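Local structure of phosphate-binding protein PstS 2 (4H1X) at residues V134-K143 with H224-I232; S193-K201 with S211-L222. The protein probably binds phosphate as the solute-binding component of the PstSACB ABC transporter complex, which imports phosphate. All coordinates share one frame; numbering follows the deposited sequence. Where two conformers were deposited one is given.

From the N terminus, the first segment reached is 134-143, the end of helix 128-136 and the loop after it. The chain then runs through strand 155-162, helix 164-180 and strand 183-190 to helix 193-202, the first half of interaction 2. Nine residues, among them strand 207-210, separate segment 193-201 from 211-222, so interaction 2 closes a short loop. Segment 224-232 follows on strand 223-236 and closes the 80-residue loop of interaction 1, which encloses interaction 2 without crossing it. Interaction 1 ties a helix end to the long strand; interaction 2 joins a helix to the connection leading into that strand. The two meet where Leu214 CD1 packs 4.0 Å from His224 CB.

Interaction 1: V134-K143 with H224-I232; sequences VTDNKFIEAK and HDAIALDGI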
# COMPACT_ATOMS: atom_id res chain seq x y z
N VAL A 134 -11.28 3.84 6.38
CA VAL A 134 -9.85 3.77 6.12
C VAL A 134 -9.07 3.46 7.42
O VAL A 134 -8.28 2.50 7.42
CB VAL A 134 -9.38 5.08 5.45
CG1 VAL A 134 -7.86 5.16 5.36
CG2 VAL A 134 -9.99 5.19 4.03
N THR A 135 -9.29 4.27 8.49
CA THR A 135 -8.55 4.09 9.74
C THR A 135 -8.94 2.78 10.45
O THR A 135 -8.07 2.15 11.06
CB THR A 135 -8.68 5.29 10.67
OG1 THR A 135 -10.06 5.51 10.95
CG2 THR A 135 -8.03 6.56 10.09
N ASP A 136 -10.22 2.34 10.36
CA ASP A 136 -10.67 1.07 10.98
C ASP A 136 -10.01 -0.12 10.31
O ASP A 136 -9.79 -1.13 10.98
CB ASP A 136 -12.19 0.91 10.94
CG ASP A 136 -12.92 1.75 11.98
OD1 ASP A 136 -12.24 2.38 12.83
OD2 ASP A 136 -14.16 1.73 11.98
N ASN A 137 -9.67 0.02 9.01
CA ASN A 137 -8.98 -1.00 8.23
C ASN A 137 -7.44 -0.85 8.31
O ASN A 137 -6.70 -1.47 7.54
CB ASN A 137 -9.49 -1.04 6.80
CG ASN A 137 -10.80 -1.78 6.78
OD1 ASN A 137 -10.84 -3.00 6.97
ND2 ASN A 137 -11.92 -1.06 6.70
N LYS A 138 -7.00 -0.06 9.31
CA LYS A 138 -5.60 0.11 9.76
C LYS A 138 -4.67 0.81 8.72
O LYS A 138 -3.45 0.68 8.82
CB LYS A 138 -5.00 -1.26 10.20
CG LYS A 138 -5.83 -2.00 11.27
CD LYS A 138 -5.72 -1.36 12.64
CE LYS A 138 -6.09 -2.32 13.75
NZ LYS A 138 -5.47 -1.92 15.04
N PHE A 139 -5.23 1.62 7.83
CA PHE A 139 -4.43 2.47 6.94
C PHE A 139 -4.34 3.85 7.59
O PHE A 139 -5.08 4.15 8.52
CB PHE A 139 -5.05 2.56 5.54
CG PHE A 139 -4.96 1.25 4.80
CD1 PHE A 139 -3.78 0.87 4.17
CD2 PHE A 139 -6.06 0.40 4.73
CE1 PHE A 139 -3.68 -0.37 3.52
CE2 PHE A 139 -5.97 -0.83 4.07
CZ PHE A 139 -4.78 -1.20 3.46
N ILE A 140 -3.45 4.70 7.08
CA ILE A 140 -3.31 6.05 7.62
C ILE A 140 -4.09 7.06 6.75
O ILE A 140 -4.01 7.02 5.52
CB ILE A 140 -1.81 6.39 7.74
CG1 ILE A 140 -1.19 5.51 8.86
CG2 ILE A 140 -1.59 7.88 8.00
CD1 ILE A 140 0.28 5.20 8.72
N GLU A 141 -4.88 7.92 7.41
CA GLU A 141 -5.71 8.96 6.79
C GLU A 141 -4.87 10.24 6.62
O GLU A 141 -4.53 10.89 7.61
CB GLU A 141 -6.99 9.18 7.63
CG GLU A 141 -7.96 10.21 7.09
CD GLU A 141 -8.36 9.99 5.65
OE1 GLU A 141 -9.17 9.06 5.38
OE2 GLU A 141 -7.82 10.71 4.78
N ALA A 142 -4.55 10.60 5.36
CA ALA A 142 -3.76 11.79 5.00
C ALA A 142 -4.55 13.10 5.16
O ALA A 142 -3.96 14.14 5.48
CB ALA A 142 -3.26 11.68 3.57
N LYS A 143 -5.87 13.05 4.92
CA LYS A 143 -6.72 14.24 5.01
C LYS A 143 -6.98 14.62 6.46
O LYS A 143 -7.20 13.76 7.32
CB LYS A 143 -8.04 14.04 4.25
CG LYS A 143 -7.88 13.72 2.77
CD LYS A 143 -7.56 14.96 1.91
CE LYS A 143 -6.67 14.63 0.73
NZ LYS A 143 -6.55 15.78 -0.20
N HIS A 224 -6.13 13.19 -9.24
CA HIS A 224 -5.80 12.08 -8.35
C HIS A 224 -5.97 12.57 -6.93
O HIS A 224 -5.82 13.77 -6.65
CB HIS A 224 -4.39 11.49 -8.58
CG HIS A 224 -3.29 12.41 -8.18
ND1 HIS A 224 -2.73 13.31 -9.08
CD2 HIS A 224 -2.66 12.54 -6.99
CE1 HIS A 224 -1.78 13.94 -8.41
NE2 HIS A 224 -1.71 13.53 -7.15
N ASP A 225 -6.30 11.65 -6.04
CA ASP A 225 -6.57 11.96 -4.65
C ASP A 225 -6.12 10.80 -3.76
O ASP A 225 -6.52 9.66 -4.01
CB ASP A 225 -8.08 12.20 -4.54
CG ASP A 225 -8.60 12.33 -3.13
OD1 ASP A 225 -8.13 13.25 -2.42
OD2 ASP A 225 -9.49 11.54 -2.76
N ALA A 226 -5.29 11.07 -2.74
CA ALA A 226 -4.84 9.98 -1.86
C ALA A 226 -5.90 9.70 -0.79
O ALA A 226 -6.13 10.53 0.10
CB ALA A 226 -3.50 10.33 -1.21
N ILE A 227 -6.55 8.54 -0.88
CA ILE A 227 -7.59 8.12 0.07
C ILE A 227 -6.96 7.46 1.30
O ILE A 227 -7.61 7.31 2.32
CB ILE A 227 -8.66 7.20 -0.58
CG1 ILE A 227 -8.08 5.86 -1.06
CG2 ILE A 227 -9.40 7.95 -1.68
CD1 ILE A 227 -9.14 4.71 -1.39
N ALA A 228 -5.70 7.05 1.20
CA ALA A 228 -4.98 6.41 2.30
C ALA A 228 -3.49 6.42 2.05
O ALA A 228 -3.06 6.49 0.89
CB ALA A 228 -5.44 4.96 2.47
N LEU A 229 -2.72 6.30 3.13
CA LEU A 229 -1.28 6.12 3.07
C LEU A 229 -1.00 4.75 3.62
O LEU A 229 -1.54 4.36 4.67
CB LEU A 229 -0.49 7.20 3.83
CG LEU A 229 -0.69 8.64 3.37
CD1 LEU A 229 0.15 9.57 4.23
CD2 LEU A 229 -0.32 8.81 1.91
N ASP A 230 -0.22 3.98 2.88
CA ASP A 230 0.10 2.63 3.27
C ASP A 230 1.57 2.58 3.62
O ASP A 230 2.41 2.69 2.73
CB ASP A 230 -0.23 1.65 2.13
CG ASP A 230 0.15 0.21 2.42
OD1 ASP A 230 -0.19 -0.30 3.53
OD2 ASP A 230 0.83 -0.41 1.56
N GLY A 231 1.86 2.48 4.91
CA GLY A 231 3.24 2.38 5.36
C GLY A 231 3.66 0.92 5.33
O GLY A 231 2.80 0.01 5.38
N ILE A 232 4.96 0.68 5.21
CA ILE A 232 5.53 -0.66 5.24
C ILE A 232 6.51 -0.72 6.42
O ILE A 232 7.37 0.15 6.55
CB ILE A 232 6.21 -1.04 3.89
CG1 ILE A 232 5.16 -1.13 2.74
CG2 ILE A 232 7.02 -2.35 4.02
CD1 ILE A 232 5.76 -1.10 1.33
O HOH W 1 -1.20 -0.35 6.62
O HOH W 2 -9.79 8.59 2.78
O HOH W 3 -5.99 10.03 2.93
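Phe139 has CG opposite its carbonyl carbon (chi1 -69°), which lays the ring beside strand 223-236 with CE1 3.5 Å from Asp230 OD1. The carboxylate oxygen lies at the ring edge, the two planes 62° apart; Asp230 OD2 meanwhile holds Arg104 in a salt bridge. This pair flanks a single antiparallel beta bridge, formed just after a Schellman motif ends helix 128-136 with Lys138 as C-prime residue. In the bridge, a hydrogen-bonded pair, Ile140 N donates to Leu229 O at 3.1 Å and Leu229 N to Ile140 O at 2.8 Å. The same Ile140 O takes a CA-H...O contact from Ala228.

Ile227 and Ala228 form a classic beta bulge against Phe106, whose ring also meets that of Phe139. Ala228 CB packs on Val134 CG1 at 3.8 Å and on CB of Phe139, while Ala142 CB covers Leu229 CG at 4.0 Å.

Farther along, polar groups and water take over. Lys143 NZ reaches Asp225 OD1 in a long salt bridge of 3.7 Å; Asp225 OD2 is bonded to His126. A bend at chi2 (53°) turns the Glu141 carboxylate back toward the bulge. Its OE2 accepts from Lys143 N and from a water that also joins Ala142 N to Ala226 O. A second water bridges Glu141 OE1 and Ile227 O, donating to the latter at 2.6 Å.

Interaction 2: S193-K201 with S211-L222; sequences SSAGITAVK and SRELTPEEGKSL
Ile197 and Leu222 lie at the middle of the apolar contact between helix 193-202, the helix of a beta-alpha-beta unit linking strands 183-190 and 207-210, and the connection 211-222, which contains a short helix opened by a capping box. Ile197 CG2 meets Leu222 CD1 obliquely, and one turn on Val200 CG1 touches Leu222 CD2 at 3.8 Å. The other branch of Ile197 runs across the Glu218 side chain at about a right angle: with CG1 turned opposite the carbonyl carbon (chi1 -68°), its CD1 rests 3.5 Å from Glu218 CD and also reaches Leu214 CG. Val210 of strand 207-210 also touches Ser193 and Ile197, packing the helix onto the sheet.

Hydrogen bonds across the segments lie toward the two ends. Ser211 N donates to Ser193 OG at 3.1 Å, while Ser211 OG is bonded to Ser163. At the other end the extended Lys201 chain passes Leu222 and brings NZ to three carbonyls: Glu218 O at 3.0 Å, from 45° above the carbonyl plane, and, weakly, Glu217 O and Lys220 O. The ammonium thus sits among carbonyl oxygens where the weakly bonded helix about 216-219 gives way to the following turn, a setting that probably suits its charge.

Charge pairing and capping converge on Glu218. Arg212 grips it end-on, NH1 to OE1 at 2.7 Å and NH2 to OE2 at 2.9 Å; NH1 uses the syn lone pair of OE1, whereas NH2 meets OE2 on the syn side but tilted out of the carboxylate plane. In the capping box Glu218 N donates to Thr215 OG1, and Thr215 N returns a bond to OE1, giving that oxygen two donors. Water joins Ser194 OG to Glu218 OE2, donating to the carboxylate oxygen at 2.7 Å.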
# COMPACT_ATOMS: atom_id res chain seq x y z
N SER A 193 -2.15 -0.54 -11.64
CA SER A 193 -2.30 0.92 -11.67
C SER A 193 -2.39 1.45 -13.13
O SER A 193 -3.30 2.25 -13.42
CB SER A 193 -1.14 1.59 -10.93
OG SER A 193 -1.15 1.28 -9.54
N SER A 194 -1.49 1.00 -14.02
CA SER A 194 -1.47 1.45 -15.41
C SER A 194 -2.80 1.15 -16.10
O SER A 194 -3.35 2.04 -16.77
CB SER A 194 -0.31 0.83 -16.17
OG SER A 194 0.91 1.37 -15.68
N ALA A 195 -3.35 -0.08 -15.88
CA ALA A 195 -4.64 -0.48 -16.48
C ALA A 195 -5.82 0.36 -15.94
O ALA A 195 -6.70 0.71 -16.71
CB ALA A 195 -4.89 -1.96 -16.27
N GLY A 196 -5.75 0.75 -14.67
CA GLY A 196 -6.76 1.61 -14.05
C GLY A 196 -6.76 3.01 -14.67
O GLY A 196 -7.83 3.56 -14.99
N ILE A 197 -5.57 3.60 -14.83
CA ILE A 197 -5.44 4.94 -15.46
C ILE A 197 -6.02 4.89 -16.89
O ILE A 197 -6.82 5.75 -17.27
CB ILE A 197 -3.95 5.39 -15.45
CG1 ILE A 197 -3.48 5.66 -14.02
CG2 ILE A 197 -3.73 6.63 -16.35
CD1 ILE A 197 -1.98 5.66 -13.82
N THR A 198 -5.60 3.88 -17.67
CA THR A 198 -6.06 3.71 -19.06
C THR A 198 -7.61 3.57 -19.10
O THR A 198 -8.25 4.23 -19.92
CB THR A 198 -5.35 2.52 -19.68
OG1 THR A 198 -3.96 2.83 -19.77
CG2 THR A 198 -5.89 2.17 -21.08
N ALA A 199 -8.19 2.77 -18.18
CA ALA A 199 -9.63 2.53 -18.12
C ALA A 199 -10.38 3.83 -17.87
O ALA A 199 -11.39 4.08 -18.52
CB ALA A 199 -9.95 1.51 -17.03
N VAL A 200 -9.84 4.71 -17.01
CA VAL A 200 -10.50 5.99 -16.72
C VAL A 200 -10.45 6.87 -17.99
O VAL A 200 -11.47 7.42 -18.38
CB VAL A 200 -9.88 6.71 -15.49
CG1 VAL A 200 -10.37 8.16 -15.39
CG2 VAL A 200 -10.20 5.96 -14.20
N LYS A 201 -9.29 6.97 -18.63
CA LYS A 201 -9.14 7.80 -19.83
C LYS A 201 -10.00 7.28 -20.99
O LYS A 201 -10.63 8.08 -21.68
CB LYS A 201 -7.67 7.88 -20.25
CG LYS A 201 -6.80 8.54 -19.20
CD LYS A 201 -5.41 8.83 -19.73
CE LYS A 201 -4.64 9.62 -18.70
NZ LYS A 201 -3.37 10.13 -19.25
N SER A 211 -1.66 2.72 -6.83
CA SER A 211 -0.96 2.63 -5.52
C SER A 211 0.45 3.24 -5.57
O SER A 211 1.39 2.72 -4.96
CB SER A 211 -0.90 1.16 -5.08
OG SER A 211 -0.45 0.38 -6.18
N ARG A 212 0.60 4.36 -6.28
CA ARG A 212 1.87 5.07 -6.44
C ARG A 212 1.60 6.45 -6.98
O ARG A 212 0.45 6.75 -7.32
CB ARG A 212 2.78 4.30 -7.44
CG ARG A 212 2.13 4.04 -8.80
CD ARG A 212 3.09 3.54 -9.87
NE ARG A 212 2.40 3.08 -11.09
CZ ARG A 212 1.92 3.89 -12.04
NH1 ARG A 212 2.03 5.21 -11.91
NH2 ARG A 212 1.32 3.38 -13.12
N GLU A 213 2.63 7.28 -7.08
CA GLU A 213 2.47 8.60 -7.68
C GLU A 213 2.21 8.40 -9.18
O GLU A 213 2.69 7.41 -9.75
CB GLU A 213 3.73 9.45 -7.43
CG GLU A 213 3.57 10.94 -7.70
CD GLU A 213 4.82 11.79 -7.55
OE1 GLU A 213 5.84 11.28 -7.03
OE2 GLU A 213 4.79 12.97 -7.98
N LEU A 214 1.45 9.29 -9.80
CA LEU A 214 1.21 9.20 -11.25
C LEU A 214 2.34 9.93 -11.95
O LEU A 214 2.85 10.91 -11.41
CB LEU A 214 -0.13 9.88 -11.60
CG LEU A 214 -1.41 9.04 -11.47
CD1 LEU A 214 -1.78 8.85 -10.02
CD2 LEU A 214 -2.55 9.73 -12.17
N THR A 215 2.72 9.50 -13.13
CA THR A 215 3.74 10.20 -13.92
C THR A 215 3.10 11.44 -14.53
O THR A 215 1.87 11.46 -14.68
CB THR A 215 4.27 9.27 -15.04
OG1 THR A 215 3.23 9.05 -16.00
CG2 THR A 215 4.84 7.96 -14.51
N PRO A 216 3.89 12.44 -14.97
CA PRO A 216 3.28 13.61 -15.63
C PRO A 216 2.37 13.20 -16.81
O PRO A 216 1.28 13.75 -16.95
CB PRO A 216 4.48 14.41 -16.10
CG PRO A 216 5.56 14.06 -15.10
CD PRO A 216 5.36 12.60 -14.84
N GLU A 217 2.77 12.18 -17.61
CA GLU A 217 1.96 11.72 -18.75
C GLU A 217 0.63 11.09 -18.26
O GLU A 217 -0.44 11.36 -18.83
CB GLU A 217 2.74 10.72 -19.63
CG GLU A 217 2.09 10.46 -20.98
CD GLU A 217 2.77 9.51 -21.95
OE1 GLU A 217 4.00 9.28 -21.83
OE2 GLU A 217 2.08 9.02 -22.87
N GLU A 218 0.70 10.23 -17.23
CA GLU A 218 -0.50 9.58 -16.69
C GLU A 218 -1.48 10.61 -16.13
O GLU A 218 -2.68 10.49 -16.36
CB GLU A 218 -0.14 8.57 -15.58
CG GLU A 218 0.54 7.31 -16.08
CD GLU A 218 1.19 6.48 -15.00
OE1 GLU A 218 1.43 6.99 -13.88
OE2 GLU A 218 1.42 5.27 -15.26
N GLY A 219 -0.96 11.61 -15.42
CA GLY A 219 -1.77 12.65 -14.79
C GLY A 219 -2.53 13.58 -15.72
O GLY A 219 -3.49 14.22 -15.29
N LYS A 220 -2.11 13.66 -17.01
CA LYS A 220 -2.75 14.54 -18.00
C LYS A 220 -4.24 14.21 -18.14
O LYS A 220 -4.59 13.05 -18.37
CB LYS A 220 -2.05 14.45 -19.36
CG LYS A 220 -2.18 15.72 -20.20
CD LYS A 220 -1.43 15.61 -21.52
CE LYS A 220 -1.72 16.78 -22.43
NZ LYS A 220 -0.81 16.81 -23.61
N SER A 221 -5.11 15.22 -17.94
CA SER A 221 -6.58 15.16 -18.02
C SER A 221 -7.21 14.52 -16.78
O SER A 221 -8.43 14.40 -16.73
CB SER A 221 -7.05 14.40 -19.27
OG SER A 221 -6.94 12.99 -19.12
N LEU A 222 -6.41 14.09 -15.78
CA LEU A 222 -6.96 13.45 -14.60
C LEU A 222 -6.75 14.23 -13.33
O LEU A 222 -5.80 15.02 -13.21
CB LEU A 222 -6.34 12.04 -14.36
CG LEU A 222 -6.45 11.02 -15.49
CD1 LEU A 222 -5.92 9.66 -15.03
CD2 LEU A 222 -7.86 10.92 -16.01
O HOH W 4 0.77 4.01 -17.51